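Local coordinates for protein catalase (Corynebacterium glutamicum, PDB 4B7H) that catalyses the breakdown of hydrogen peroxide to water and oxygen at a haem iron, carries bound NADPH, and is inhibited by nitric oxide, at residues 72-76 and 253-259; 337-341 and 428-432; 184-188 and 452-456; 229-233 and 304-310. All coordinates share one frame; numbering follows the deposited sequence.

How the interactions relate
From the N terminus, 72-76 opens interaction 1 at the start of strand 73-82. Segment 184-188 then opens interaction 3. Segment 229-233 opens interaction 4 before 253-259 closes interaction 1, which therefore crosses both of the others. Interaction 4 closes at 304-310, linking two strands of the curled antiparallel sheet. Interaction 2 follows, from 337-341 to the loop 428-432, and comes wholly after interactions 1 and 4. Only at 452-456 does interaction 3 close, so interactions 2 and 4 nest within its long loop. Interaction 1 seats helix 254-264 against the sheet, interaction 2 fastens a late loop beside it, and interaction 3 brings the C-terminal helices to the NADPH site.

Interaction 1: 72-76 and 253-259; sequences KGHGA and DYQREDL
Lys72 and Asp253 form the salt bridge of this contact: NZ lies 2.8 Å from OD1 and meets it nearly along the C-O axis. The lysine chain bends at chi2 and again at chi4 (-55°), which curls the ammonium round to the start of helix 254-264. NZ also bonds to Ser116 O and Asp118 OD1, while OD2 of Asp253 pairs with Arg164 of the second subunit.

Arg256 NH2 gives a weak, bent bond to Gly73 O, at 2.9 Å, and the guanidinium also bonds through NH1 to Gly169 O of the second subunit. Water 1 accepts from Arg256 NE at 2.9 Å and lies 2.8 Å from His74 ND1, joining helix to strand.

Packing centres on the His74 imidazole, which lies against the helix backbone. Arg256 CA stands over its face in a CH-pi contact, 3.7 Å from the centroid, while Leu259 CD2 touches the edge at CD2, 3.9 Å away. Leu259 CD2 reaches Ala76 CB as well. Across the guanidinium face lies Lys72 CE, 3.4 Å from Arg256 NH2.

Both nitrogens of His74 are engaged, ND1 by water 1 and NE2 by Ser203 OG, which should fix the ring's rotation. With two carboxylates beside it, Lys72 is probably held in its charged form at this buried join between the catalase barrel, a helix and the second subunit.

Interaction 2: 337-341 and 428-432; sequences VGLSP and IYVNP
Leu339 N gives a nearly straight hydrogen bond to Ile428 O, 2.8 Å long with 169° at the hydrogen, where 338-341, leaving strand 337-338, runs at 48° to 428-432. Just before this bond, Gly338 CA comes 3.3 Å from the same Ile428 O.

Beyond it Tyr429 carries the contact. With CG set between its backbone N and carbonyl carbon (chi1 58°), the phenol lies along the backbone of 339-341, and Ser340 CA stands over the ring centre. Leu339 CB packs on Tyr429 CD1 at 3.9 Å, and Pro341 CD meets CE2 at 3.8 Å. Leu339 O is buried here without a polar partner, only 3.3 Å from Tyr429 CB. At the far end Pro341 and Pro432 meet CG to CG, 3.8 Å apart.

An irregular loop laid on the barrel in this way is consistent with the wrapping segment of catalases, and all three other subunits pack on it. Gln346 of helix 343-359 ties both Tyr429 OH and Ser340 O through its NE2. Leu345 and Ile349 of that helix back Leu339, while Trp225 of strand 223-232 touches both prolines.

Interaction 3: 184-188 and 452-456; sequences PESAH and DFIQP. With NDP (NADPH dihydro-nicotinamide-adenine-dinucleotide phosphate), chain H.
His188 and Gln455 meet with ring and amide planes nearly perpendicular, 81° apart. Gln455 CB sits over one face of the imidazole in a CH-pi contact, 3.8 Å from the centroid and offset toward the rim. The carboxamide oxygen ends off the CE1 corner, lifted from the ring plane on the same side as CB, with OE1 2.9 Å from His188 CE1. OE1 is also near His188 ND1, but the angle is poor for a bond; ND1 bonds to Thr294 O, and OE1 accepts from Thr296 N.

With CG anti to the backbone N (chi1 -164°), the imidazole reaches outward to the cofactor. There His188 NE2 shares a 2.7 Å hydrogen bond with NADPH O2D at the ring edge, while the neighbouring O3D gives a weak bond to Gln455 O. The two residues thus grip one ribose, one by side chain and one by backbone.

Pro456 packs on the same side of the histidine as Gln455 CB, its CG 3.7 Å from His188 CA. Farther back, Phe453 meets Ala187 CB obliquely, with CE1 3.6 Å from it, and brings CZ to Pro184 CB. Asp452 CB lies 3.4 Å from Pro184 O. Water 2 donates to Glu185 O and Asp452 O and accepts from His188 N.

Ser415 and Ser417 of the third subunit hold Glu185 and Asp452. The contact joins the N-terminal parts of helices 187-194 and 454-463, with Tyr494 and Val498 of helix 487-498 packed against Ala187, Phe453 and Pro456.

Interaction 4: 229-233 and 304-310; sequences HFKTR and LIPVGYF
Leu304 points its side chain at His229 and Lys231. From CB the chain passes to CG, which lies anti to the carbonyl carbon (chi1 -56°), and there it forks toward strand 223-232, two strands away in the sheet. Branch CD2 drops squarely onto the His229 imidazole, a CH-pi contact 3.6 Å from the centroid and 7° off the ring normal. His229 touches the bound NADPH; the leucine methyl thus covers one face of a ring that belongs to the cofactor pocket. The same ring bonds through NE2 to Gln276 OE1. Branch CD1 rests on the aliphatic run of Lys231, 4.0 Å from CD, where the lysine bends at chi2 and chi3 on its way to a salt bridge with Asp207.

Strands 223-232 and 305-314 both pair antiparallel with 270-279 in the catalase beta-barrel, which explains why these two meet through side chains alone. Val307 and Gly308 face Val273 in a classic beta bulge.

Past the bulge, Phe310 turns its edge to the face of Phe230 in an offset edge-to-face pair, centroids 5.8 Å apart and planes at 68°. The closest atoms are Phe230 CD1 and Phe310 CE2, at 3.8 Å. At the exposed end, Arg233 NH2 brushes Tyr309 CB at 3.9 Å, while Arg233 NE forms a salt bridge with Asp272 OD2.

Interaction 1: 72-76 and 253-259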
loop_
_atom_site.group_PDB
_atom_site.type_symbol
_atom_site.label_atom_id
_atom_site.label_comp_id
_atom_site.label_asym_id
_atom_site.label_seq_id
_atom_site.Cartn_x
_atom_site.Cartn_y
_atom_site.Cartn_z
ATOM N N LYS A 72 -14.385 -5.276 15.023
ATOM C CA LYS A 72 -15.147 -6.526 15.149
ATOM C C LYS A 72 -16.622 -6.298 14.852
ATOM O O LYS A 72 -17.334 -5.690 15.651
ATOM C CB LYS A 72 -15.021 -7.109 16.563
ATOM C CG LYS A 72 -15.765 -8.445 16.737
ATOM C CD LYS A 72 -14.968 -9.589 16.093
ATOM C CE LYS A 72 -15.747 -10.912 15.965
ATOM N NZ LYS A 72 -16.293 -11.389 17.275
ATOM N N GLY A 73 -17.097 -6.784 13.716
ATOM C CA GLY A 73 -18.487 -6.583 13.365
ATOM C C GLY A 73 -18.996 -7.572 12.345
ATOM O O GLY A 73 -18.267 -8.470 11.911
ATOM N N HIS A 74 -20.252 -7.391 11.949
ATOM C CA HIS A 74 -20.944 -8.345 11.094
ATOM C C HIS A 74 -22.177 -7.642 10.586
ATOM O O HIS A 74 -22.572 -6.600 11.122
ATOM C CB HIS A 74 -21.354 -9.576 11.901
ATOM C CG HIS A 74 -22.086 -9.233 13.157
ATOM N ND1 HIS A 74 -21.433 -8.919 14.330
ATOM C CD2 HIS A 74 -23.409 -9.098 13.413
ATOM C CE1 HIS A 74 -22.323 -8.632 15.264
ATOM N NE2 HIS A 74 -23.529 -8.715 14.729
ATOM N N GLY A 75 -22.810 -8.186 9.558
ATOM C CA GLY A 75 -23.928 -7.461 9.001
ATOM C C GLY A 75 -24.866 -8.257 8.130
ATOM O O GLY A 75 -24.820 -9.488 8.084
ATOM N N ALA A 76 -25.724 -7.530 7.428
ATOM C CA ALA A 76 -26.792 -8.130 6.649
ATOM C C ALA A 76 -27.365 -7.094 5.714
ATOM O O ALA A 76 -26.945 -5.938 5.712
ATOM C CB ALA A 76 -27.881 -8.664 7.570
ATOM N N ASP A 253 -18.108 -15.037 18.892
ATOM C CA ASP A 253 -18.896 -14.564 17.768
ATOM C C ASP A 253 -20.390 -14.738 18.016
ATOM O O ASP A 253 -21.164 -14.916 17.085
ATOM C CB ASP A 253 -18.463 -15.313 16.507
ATOM C CG ASP A 253 -16.978 -15.149 16.213
ATOM O OD1 ASP A 253 -16.403 -14.093 16.554
ATOM O OD2 ASP A 253 -16.372 -16.080 15.650
ATOM N N TYR A 254 -20.789 -14.658 19.282
ATOM C CA TYR A 254 -22.171 -14.900 19.669
ATOM C C TYR A 254 -23.176 -14.085 18.866
ATOM O O TYR A 254 -24.202 -14.608 18.419
ATOM C CB TYR A 254 -22.335 -14.608 21.160
ATOM C CG TYR A 254 -23.702 -14.940 21.705
ATOM C CD1 TYR A 254 -24.023 -16.238 22.095
ATOM C CD2 TYR A 254 -24.668 -13.951 21.855
ATOM C CE1 TYR A 254 -25.271 -16.544 22.608
ATOM C CE2 TYR A 254 -25.930 -14.251 22.365
ATOM C CZ TYR A 254 -26.220 -15.548 22.741
ATOM O OH TYR A 254 -27.461 -15.847 23.248
ATOM N N GLN A 255 -22.886 -12.800 18.676
ATOM C CA GLN A 255 -23.837 -11.918 18.016
ATOM C C GLN A 255 -23.790 -12.068 16.502
ATOM O O GLN A 255 -24.830 -12.005 15.832
ATOM C CB GLN A 255 -23.619 -10.467 18.448
ATOM C CG GLN A 255 -23.758 -10.264 19.951
ATOM C CD GLN A 255 -23.676 -8.808 20.340
ATOM O OE1 GLN A 255 -23.029 -8.006 19.674
ATOM N NE2 GLN A 255 -24.338 -8.459 21.432
ATOM N N ARG A 256 -22.586 -12.255 15.963
ATOM C CA ARG A 256 -22.422 -12.574 14.548
ATOM C C ARG A 256 -23.231 -13.825 14.203
ATOM O O ARG A 256 -23.993 -13.846 13.233
ATOM C CB ARG A 256 -20.934 -12.784 14.234
ATOM C CG ARG A 256 -20.642 -13.132 12.784
ATOM C CD ARG A 256 -19.141 -13.285 12.523
ATOM N NE ARG A 256 -18.407 -12.045 12.769
ATOM C CZ ARG A 256 -17.142 -11.830 12.407
ATOM N NH1 ARG A 256 -16.458 -12.780 11.781
ATOM N NH2 ARG A 256 -16.570 -10.656 12.664
ATOM N N GLU A 257 -23.066 -14.867 15.009
ATOM C CA GLU A 257 -23.748 -16.126 14.757
ATOM C C GLU A 257 -25.255 -15.976 14.938
ATOM O O GLU A 257 -26.036 -16.533 14.161
ATOM C CB GLU A 257 -23.186 -17.219 15.669
ATOM C CG GLU A 257 -23.751 -18.604 15.391
ATOM C CD GLU A 257 -22.808 -19.722 15.801
ATOM O OE1 GLU A 257 -21.803 -19.452 16.498
ATOM O OE2 GLU A 257 -23.067 -20.878 15.415
ATOM N N ASP A 258 -25.667 -15.229 15.958
ATOM C CA ASP A 258 -27.095 -15.019 16.182
ATOM C C ASP A 258 -27.781 -14.364 14.986
ATOM O O ASP A 258 -28.873 -14.782 14.584
ATOM C CB ASP A 258 -27.331 -14.171 17.427
ATOM C CG ASP A 258 -28.765 -13.697 17.537
ATOM O OD1 ASP A 258 -29.596 -14.439 18.110
ATOM O OD2 ASP A 258 -29.069 -12.591 17.034
ATOM N N LEU A 259 -27.157 -13.332 14.425
ATOM C CA LEU A 259 -27.791 -12.620 13.317
ATOM C C LEU A 259 -27.852 -13.505 12.062
ATOM O O LEU A 259 -28.890 -13.543 11.379
ATOM C CB LEU A 259 -27.097 -11.277 13.034
ATOM C CG LEU A 259 -27.713 -10.460 11.890
ATOM C CD1 LEU A 259 -29.141 -10.030 12.225
ATOM C CD2 LEU A 259 -26.852 -9.256 11.562
HETATM O O HOH W 1 -18.876 -10.025 14.859
#

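Interaction 2: 337-341 and 428-432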
loop_
_atom_site.group_PDB
_atom_site.type_symbol
_atom_site.label_atom_id
_atom_site.label_comp_id
_atom_site.label_asym_id
_atom_site.label_seq_id
_atom_site.Cartn_x
_atom_site.Cartn_y
_atom_site.Cartn_z
ATOM N N VAL A 337 -31.129 15.984 3.167
ATOM C CA VAL A 337 -30.467 15.728 4.446
ATOM C C VAL A 337 -29.240 16.624 4.556
ATOM O O VAL A 337 -28.500 16.806 3.581
ATOM C CB VAL A 337 -30.002 14.264 4.571
ATOM C CG1 VAL A 337 -29.253 14.039 5.875
ATOM C CG2 VAL A 337 -31.187 13.319 4.477
ATOM N N GLY A 338 -29.033 17.203 5.734
ATOM C CA GLY A 338 -27.864 18.022 5.983
ATOM C C GLY A 338 -27.226 17.709 7.322
ATOM O O GLY A 338 -27.712 16.855 8.079
ATOM N N LEU A 339 -26.136 18.417 7.605
ATOM C CA LEU A 339 -25.377 18.251 8.836
ATOM C C LEU A 339 -25.849 19.269 9.892
ATOM O O LEU A 339 -26.990 19.745 9.838
ATOM C CB LEU A 339 -23.877 18.403 8.543
ATOM C CG LEU A 339 -23.386 17.580 7.347
ATOM C CD1 LEU A 339 -21.927 17.879 6.999
ATOM C CD2 LEU A 339 -23.590 16.087 7.609
ATOM N N SER A 340 -24.972 19.602 10.837
ATOM C CA SER A 340 -25.276 20.544 11.917
ATOM C C SER A 340 -23.938 20.978 12.504
ATOM O O SER A 340 -22.912 20.378 12.177
ATOM C CB SER A 340 -26.127 19.868 12.999
ATOM O OG SER A 340 -25.344 18.978 13.782
ATOM N N PRO A 341 -23.934 22.013 13.366
ATOM C CA PRO A 341 -22.690 22.427 14.036
ATOM C C PRO A 341 -22.349 21.577 15.256
ATOM O O PRO A 341 -22.027 22.101 16.328
ATOM C CB PRO A 341 -22.960 23.878 14.459
ATOM C CG PRO A 341 -24.419 24.072 14.372
ATOM C CD PRO A 341 -25.006 23.018 13.482
ATOM N N ILE A 428 -25.029 21.381 2.493
ATOM C CA ILE A 428 -24.199 21.040 3.640
ATOM C C ILE A 428 -25.098 21.127 4.870
ATOM O O ILE A 428 -25.400 20.106 5.490
ATOM C CB ILE A 428 -22.946 21.939 3.719
ATOM C CG1 ILE A 428 -22.209 21.915 2.375
ATOM C CG2 ILE A 428 -22.017 21.467 4.828
ATOM C CD1 ILE A 428 -21.000 22.820 2.324
ATOM N N TYR A 429 -25.536 22.344 5.194
ATOM C CA TYR A 429 -26.696 22.572 6.069
ATOM C C TYR A 429 -27.049 24.048 6.046
ATOM O O TYR A 429 -26.195 24.894 5.756
ATOM C CB TYR A 429 -26.496 22.094 7.526
ATOM C CG TYR A 429 -25.324 22.694 8.278
ATOM C CD1 TYR A 429 -24.034 22.227 8.068
ATOM C CD2 TYR A 429 -25.509 23.690 9.226
ATOM C CE1 TYR A 429 -22.953 22.744 8.763
ATOM C CE2 TYR A 429 -24.430 24.220 9.934
ATOM C CZ TYR A 429 -23.150 23.749 9.687
ATOM O OH TYR A 429 -22.066 24.262 10.378
ATOM N N VAL A 430 -28.312 24.357 6.319
ATOM C CA VAL A 430 -28.692 25.744 6.558
ATOM C C VAL A 430 -28.178 26.075 7.951
ATOM O O VAL A 430 -28.658 25.523 8.950
ATOM C CB VAL A 430 -30.213 25.955 6.507
ATOM C CG1 VAL A 430 -30.544 27.429 6.732
ATOM C CG2 VAL A 430 -30.770 25.489 5.173
ATOM N N ASN A 431 -27.180 26.948 8.028
ATOM C CA ASN A 431 -26.525 27.186 9.309
ATOM C C ASN A 431 -27.321 28.112 10.219
ATOM O O ASN A 431 -28.046 28.999 9.744
ATOM C CB ASN A 431 -25.109 27.735 9.111
ATOM C CG ASN A 431 -25.090 29.023 8.307
ATOM O OD1 ASN A 431 -24.920 29.001 7.086
ATOM N ND2 ASN A 431 -25.268 30.154 8.988
ATOM N N PRO A 432 -27.197 27.897 11.534
ATOM C CA PRO A 432 -27.699 28.873 12.498
ATOM C C PRO A 432 -26.658 29.983 12.679
ATOM O O PRO A 432 -25.664 30.017 11.956
ATOM C CB PRO A 432 -27.828 28.041 13.770
ATOM C CG PRO A 432 -26.681 27.083 13.679
ATOM C CD PRO A 432 -26.573 26.737 12.198
#

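Interaction 3: 184-188 and 452-456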
loop_
_atom_site.group_PDB
_atom_site.type_symbol
_atom_site.label_atom_id
_atom_site.label_comp_id
_atom_site.label_asym_id
_atom_site.label_seq_id
_atom_site.Cartn_x
_atom_site.Cartn_y
_atom_site.Cartn_z
ATOM N N PRO A 184 -14.550 14.894 31.666
ATOM C CA PRO A 184 -15.838 14.661 32.325
ATOM C C PRO A 184 -17.044 14.808 31.408
ATOM O O PRO A 184 -18.132 14.378 31.791
ATOM C CB PRO A 184 -15.867 15.720 33.437
ATOM C CG PRO A 184 -14.915 16.791 32.971
ATOM C CD PRO A 184 -13.830 16.036 32.255
ATOM N N GLU A 185 -16.867 15.387 30.221
ATOM C CA GLU A 185 -17.934 15.379 29.221
ATOM C C GLU A 185 -18.384 13.946 28.888
ATOM O O GLU A 185 -19.490 13.740 28.361
ATOM C CB GLU A 185 -17.507 16.116 27.945
ATOM C CG GLU A 185 -16.320 15.502 27.197
ATOM C CD GLU A 185 -15.009 16.193 27.518
ATOM O OE1 GLU A 185 -14.728 16.413 28.717
ATOM O OE2 GLU A 185 -14.262 16.540 26.568
ATOM N N SER A 186 -17.533 12.967 29.213
ATOM C CA SER A 186 -17.821 11.545 29.011
ATOM C C SER A 186 -18.911 10.975 29.929
ATOM O O SER A 186 -19.385 9.863 29.703
ATOM C CB SER A 186 -16.539 10.727 29.215
ATOM O OG SER A 186 -16.111 10.768 30.574
ATOM N N ALA A 187 -19.303 11.719 30.961
ATOM C CA ALA A 187 -20.165 11.151 31.995
ATOM C C ALA A 187 -21.507 10.624 31.478
ATOM O O ALA A 187 -21.978 9.581 31.928
ATOM C CB ALA A 187 -20.363 12.137 33.133
ATOM N N HIS A 188 -22.125 11.327 30.534
ATOM C CA HIS A 188 -23.411 10.855 30.030
ATOM C C HIS A 188 -23.284 9.471 29.410
ATOM O O HIS A 188 -23.995 8.534 29.800
ATOM C CB HIS A 188 -24.022 11.836 29.024
ATOM C CG HIS A 188 -25.477 11.595 28.771
ATOM N ND1 HIS A 188 -26.231 12.389 27.935
ATOM C CD2 HIS A 188 -26.318 10.646 29.246
ATOM C CE1 HIS A 188 -27.475 11.941 27.908
ATOM N NE2 HIS A 188 -27.556 10.887 28.702
ATOM N N ASP A 452 -21.737 18.791 32.386
ATOM C CA ASP A 452 -21.317 17.441 32.007
ATOM C C ASP A 452 -22.074 16.328 32.728
ATOM O O ASP A 452 -21.955 15.163 32.355
ATOM C CB ASP A 452 -19.816 17.258 32.245
ATOM C CG ASP A 452 -18.965 18.109 31.321
ATOM O OD1 ASP A 452 -19.427 18.444 30.207
ATOM O OD2 ASP A 452 -17.819 18.429 31.696
ATOM N N PHE A 453 -22.851 16.676 33.750
ATOM C CA PHE A 453 -23.394 15.670 34.653
ATOM C C PHE A 453 -24.912 15.602 34.793
ATOM O O PHE A 453 -25.424 14.598 35.280
ATOM C CB PHE A 453 -22.773 15.822 36.047
ATOM C CG PHE A 453 -21.293 15.594 36.064
ATOM C CD1 PHE A 453 -20.783 14.308 36.001
ATOM C CD2 PHE A 453 -20.410 16.667 36.122
ATOM C CE1 PHE A 453 -19.416 14.092 36.011
ATOM C CE2 PHE A 453 -19.042 16.459 36.120
ATOM C CZ PHE A 453 -18.545 15.165 36.070
ATOM N N ILE A 454 -25.634 16.645 34.390
ATOM C CA ILE A 454 -27.073 16.670 34.664
ATOM C C ILE A 454 -27.837 15.552 33.953
ATOM O O ILE A 454 -28.696 14.903 34.552
ATOM C CB ILE A 454 -27.719 18.060 34.407
ATOM C CG1 ILE A 454 -29.137 18.099 34.988
ATOM C CG2 ILE A 454 -27.723 18.416 32.916
ATOM C CD1 ILE A 454 -29.190 17.763 36.460
ATOM N N GLN A 455 -27.521 15.303 32.688
ATOM C CA GLN A 455 -28.265 14.286 31.952
ATOM C C GLN A 455 -28.085 12.846 32.469
ATOM O O GLN A 455 -29.071 12.134 32.615
ATOM C CB GLN A 455 -28.046 14.408 30.438
ATOM C CG GLN A 455 -28.716 15.659 29.843
ATOM C CD GLN A 455 -28.936 15.543 28.356
ATOM O OE1 GLN A 455 -28.271 14.764 27.684
ATOM N NE2 GLN A 455 -29.874 16.313 27.831
ATOM N N PRO A 456 -26.841 12.411 32.759
ATOM C CA PRO A 456 -26.771 11.080 33.378
ATOM C C PRO A 456 -27.379 11.068 34.778
ATOM O O PRO A 456 -27.862 10.023 35.217
ATOM C CB PRO A 456 -25.262 10.786 33.442
ATOM C CG PRO A 456 -24.593 12.126 33.303
ATOM C CD PRO A 456 -25.502 12.916 32.401
HETATM P PA NDP H . -37.873 9.694 28.731
HETATM O O1A NDP H . -38.507 9.072 29.920
HETATM O O2A NDP H . -38.869 10.214 27.752
HETATM O O5B NDP H . -36.940 8.596 28.031
HETATM C C5B NDP H . -36.040 7.834 28.799
HETATM C C4B NDP H . -35.281 6.949 27.823
HETATM O O4B NDP H . -34.327 6.180 28.541
HETATM C C3B NDP H . -36.224 5.984 27.104
HETATM O O3B NDP H . -35.890 5.922 25.729
HETATM C C2B NDP H . -35.945 4.673 27.815
HETATM O O2B NDP H . -36.240 3.504 27.075
HETATM C C1B NDP H . -34.466 4.841 28.132
HETATM N N9A NDP H . -33.954 3.837 29.086
HETATM C C8A NDP H . -34.685 2.999 29.890
HETATM N N7A NDP H . -33.834 2.216 30.590
HETATM C C5A NDP H . -32.564 2.538 30.241
HETATM C C6A NDP H . -31.324 2.051 30.649
HETATM N N6A NDP H . -31.239 0.878 31.277
HETATM N N1A NDP H . -30.181 2.597 30.112
HETATM C C2A NDP H . -30.262 3.605 29.173
HETATM N N3A NDP H . -31.493 4.081 28.769
HETATM C C4A NDP H . -32.627 3.554 29.295
HETATM O O3 NDP H . -36.860 10.847 29.247
HETATM P PN NDP H . -35.951 11.783 28.293
HETATM O O1N NDP H . -36.177 11.456 26.857
HETATM O O2N NDP H . -36.126 13.170 28.789
HETATM O O5D NDP H . -34.451 11.340 28.675
HETATM C C5D NDP H . -34.105 11.087 30.024
HETATM C C4D NDP H . -32.776 10.363 30.073
HETATM O O4D NDP H . -32.913 9.116 29.421
HETATM C C3D NDP H . -31.697 11.131 29.326
HETATM O O3D NDP H . -30.983 11.999 30.193
HETATM C C2D NDP H . -30.838 10.023 28.740
HETATM O O2D NDP H . -29.800 9.717 29.630
HETATM C C1D NDP H . -31.750 8.803 28.664
HETATM N N1N NDP H . -32.119 8.479 27.269
HETATM C C2N NDP H . -32.553 9.484 26.453
HETATM C C3N NDP H . -32.922 9.260 25.136
HETATM C C7N NDP H . -33.364 10.431 24.321
HETATM O O7N NDP H . -33.146 10.405 22.940
HETATM N N7N NDP H . -33.930 11.478 24.913
HETATM C C4N NDP H . -32.873 7.883 24.507
HETATM C C5N NDP H . -32.386 6.856 25.488
HETATM C C6N NDP H . -32.035 7.193 26.796
HETATM P P2B NDP H . -37.663 2.758 27.242
HETATM O O1X NDP H . -37.855 2.445 28.712
HETATM O O2X NDP H . -38.744 3.686 26.732
HETATM O O3X NDP H . -37.599 1.492 26.407
HETATM O O HOH W 2 -21.758 14.299 29.780
#

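Interaction 4: 229-233 and 304-310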
loop_
_atom_site.group_PDB
_atom_site.type_symbol
_atom_site.label_atom_id
_atom_site.label_comp_id
_atom_site.label_asym_id
_atom_site.label_seq_id
_atom_site.Cartn_x
_atom_site.Cartn_y
_atom_site.Cartn_z
ATOM N N HIS A 229 -34.064 7.689 15.464
ATOM C CA HIS A 229 -34.232 6.615 16.419
ATOM C C HIS A 229 -34.732 5.376 15.721
ATOM O O HIS A 229 -35.703 5.420 15.018
ATOM C CB HIS A 229 -35.252 7.044 17.536
ATOM C CG HIS A 229 -34.802 8.197 18.394
ATOM N ND1 HIS A 229 -34.534 8.074 19.674
ATOM C CD2 HIS A 229 -34.649 9.504 18.083
ATOM C CE1 HIS A 229 -34.191 9.236 20.140
ATOM N NE2 HIS A 229 -34.280 10.117 19.166
ATOM N N PHE A 230 -34.026 4.271 15.895
ATOM C CA PHE A 230 -34.404 3.000 15.299
ATOM C C PHE A 230 -34.821 2.071 16.434
ATOM O O PHE A 230 -33.975 1.582 17.194
ATOM C CB PHE A 230 -33.238 2.431 14.481
ATOM C CG PHE A 230 -32.662 3.418 13.495
ATOM C CD1 PHE A 230 -33.438 3.906 12.450
ATOM C CD2 PHE A 230 -31.358 3.868 13.619
ATOM C CE1 PHE A 230 -32.918 4.823 11.544
ATOM C CE2 PHE A 230 -30.832 4.783 12.715
ATOM C CZ PHE A 230 -31.613 5.263 11.682
ATOM N N LYS A 231 -36.131 1.866 16.578
ATOM C CA LYS A 231 -36.667 1.219 17.772
ATOM C C LYS A 231 -36.892 -0.270 17.516
ATOM O O LYS A 231 -37.703 -0.654 16.665
ATOM C CB LYS A 231 -37.958 1.908 18.239
ATOM C CG LYS A 231 -37.821 3.424 18.453
ATOM C CD LYS A 231 -36.823 3.781 19.546
ATOM C CE LYS A 231 -37.312 3.346 20.923
ATOM N NZ LYS A 231 -36.392 3.829 22.007
ATOM N N THR A 232 -36.157 -1.108 18.241
ATOM C CA THR A 232 -36.176 -2.535 17.959
ATOM C C THR A 232 -37.530 -3.180 18.246
ATOM O O THR A 232 -38.102 -3.000 19.319
ATOM C CB THR A 232 -35.084 -3.292 18.731
ATOM O OG1 THR A 232 -35.309 -4.696 18.567
ATOM C CG2 THR A 232 -35.116 -2.941 20.216
ATOM N N ARG A 233 -38.044 -3.929 17.276
ATOM C CA ARG A 233 -39.272 -4.677 17.493
ATOM C C ARG A 233 -39.039 -5.935 18.314
ATOM O O ARG A 233 -39.988 -6.523 18.846
ATOM C CB ARG A 233 -39.930 -5.035 16.167
ATOM C CG ARG A 233 -40.627 -3.871 15.527
ATOM C CD ARG A 233 -41.738 -4.332 14.611
ATOM N NE ARG A 233 -42.226 -3.220 13.813
ATOM C CZ ARG A 233 -42.990 -3.348 12.735
ATOM N NH1 ARG A 233 -43.364 -4.553 12.326
ATOM N NH2 ARG A 233 -43.375 -2.271 12.072
ATOM N N LEU A 304 -41.124 10.987 19.700
ATOM C CA LEU A 304 -40.768 10.288 18.476
ATOM C C LEU A 304 -41.909 10.356 17.463
ATOM O O LEU A 304 -43.073 10.115 17.806
ATOM C CB LEU A 304 -40.381 8.842 18.776
ATOM C CG LEU A 304 -39.253 8.671 19.804
ATOM C CD1 LEU A 304 -38.876 7.201 19.947
ATOM C CD2 LEU A 304 -38.021 9.535 19.485
ATOM N N ILE A 305 -41.566 10.713 16.228
ATOM C CA ILE A 305 -42.516 10.794 15.119
ATOM C C ILE A 305 -42.220 9.646 14.154
ATOM O O ILE A 305 -41.088 9.492 13.708
ATOM C CB ILE A 305 -42.393 12.140 14.359
ATOM C CG1 ILE A 305 -42.985 13.293 15.164
ATOM C CG2 ILE A 305 -43.141 12.087 13.044
ATOM C CD1 ILE A 305 -42.104 13.841 16.202
ATOM N N PRO A 306 -43.231 8.826 13.826
ATOM C CA PRO A 306 -42.973 7.635 13.004
ATOM C C PRO A 306 -42.703 7.948 11.534
ATOM O O PRO A 306 -43.264 8.899 10.990
ATOM C CB PRO A 306 -44.272 6.837 13.139
ATOM C CG PRO A 306 -45.322 7.884 13.378
ATOM C CD PRO A 306 -44.637 8.900 14.262
ATOM N N VAL A 307 -41.846 7.146 10.906
ATOM C CA VAL A 307 -41.487 7.326 9.504
ATOM C C VAL A 307 -41.786 6.045 8.730
ATOM O O VAL A 307 -42.396 6.076 7.655
ATOM C CB VAL A 307 -39.989 7.688 9.339
ATOM C CG1 VAL A 307 -39.626 7.800 7.865
ATOM C CG2 VAL A 307 -39.667 8.983 10.079
ATOM N N GLY A 308 -41.354 4.916 9.281
ATOM C CA GLY A 308 -41.491 3.636 8.603
ATOM C C GLY A 308 -40.784 2.553 9.391
ATOM O O GLY A 308 -40.651 2.671 10.607
ATOM N N TYR A 309 -40.350 1.490 8.718
ATOM C CA TYR A 309 -39.595 0.436 9.385
ATOM C C TYR A 309 -38.539 -0.101 8.436
ATOM O O TYR A 309 -38.630 0.092 7.220
ATOM C CB TYR A 309 -40.517 -0.705 9.844
ATOM C CG TYR A 309 -41.103 -1.534 8.712
ATOM C CD1 TYR A 309 -42.303 -1.175 8.107
ATOM C CD2 TYR A 309 -40.459 -2.682 8.256
ATOM C CE1 TYR A 309 -42.839 -1.932 7.069
ATOM C CE2 TYR A 309 -40.979 -3.443 7.223
ATOM C CZ TYR A 309 -42.172 -3.069 6.632
ATOM O OH TYR A 309 -42.686 -3.838 5.602
ATOM N N PHE A 310 -37.540 -0.788 8.978
ATOM C CA PHE A 310 -36.652 -1.564 8.124
ATOM C C PHE A 310 -36.543 -2.994 8.639
ATOM O O PHE A 310 -36.766 -3.266 9.825
ATOM C CB PHE A 310 -35.285 -0.883 7.882
ATOM C CG PHE A 310 -34.370 -0.843 9.078
ATOM C CD1 PHE A 310 -33.625 -1.959 9.440
ATOM C CD2 PHE A 310 -34.204 0.336 9.800
ATOM C CE1 PHE A 310 -32.755 -1.913 10.521
ATOM C CE2 PHE A 310 -33.340 0.389 10.889
ATOM C CZ PHE A 310 -32.619 -0.740 11.249
#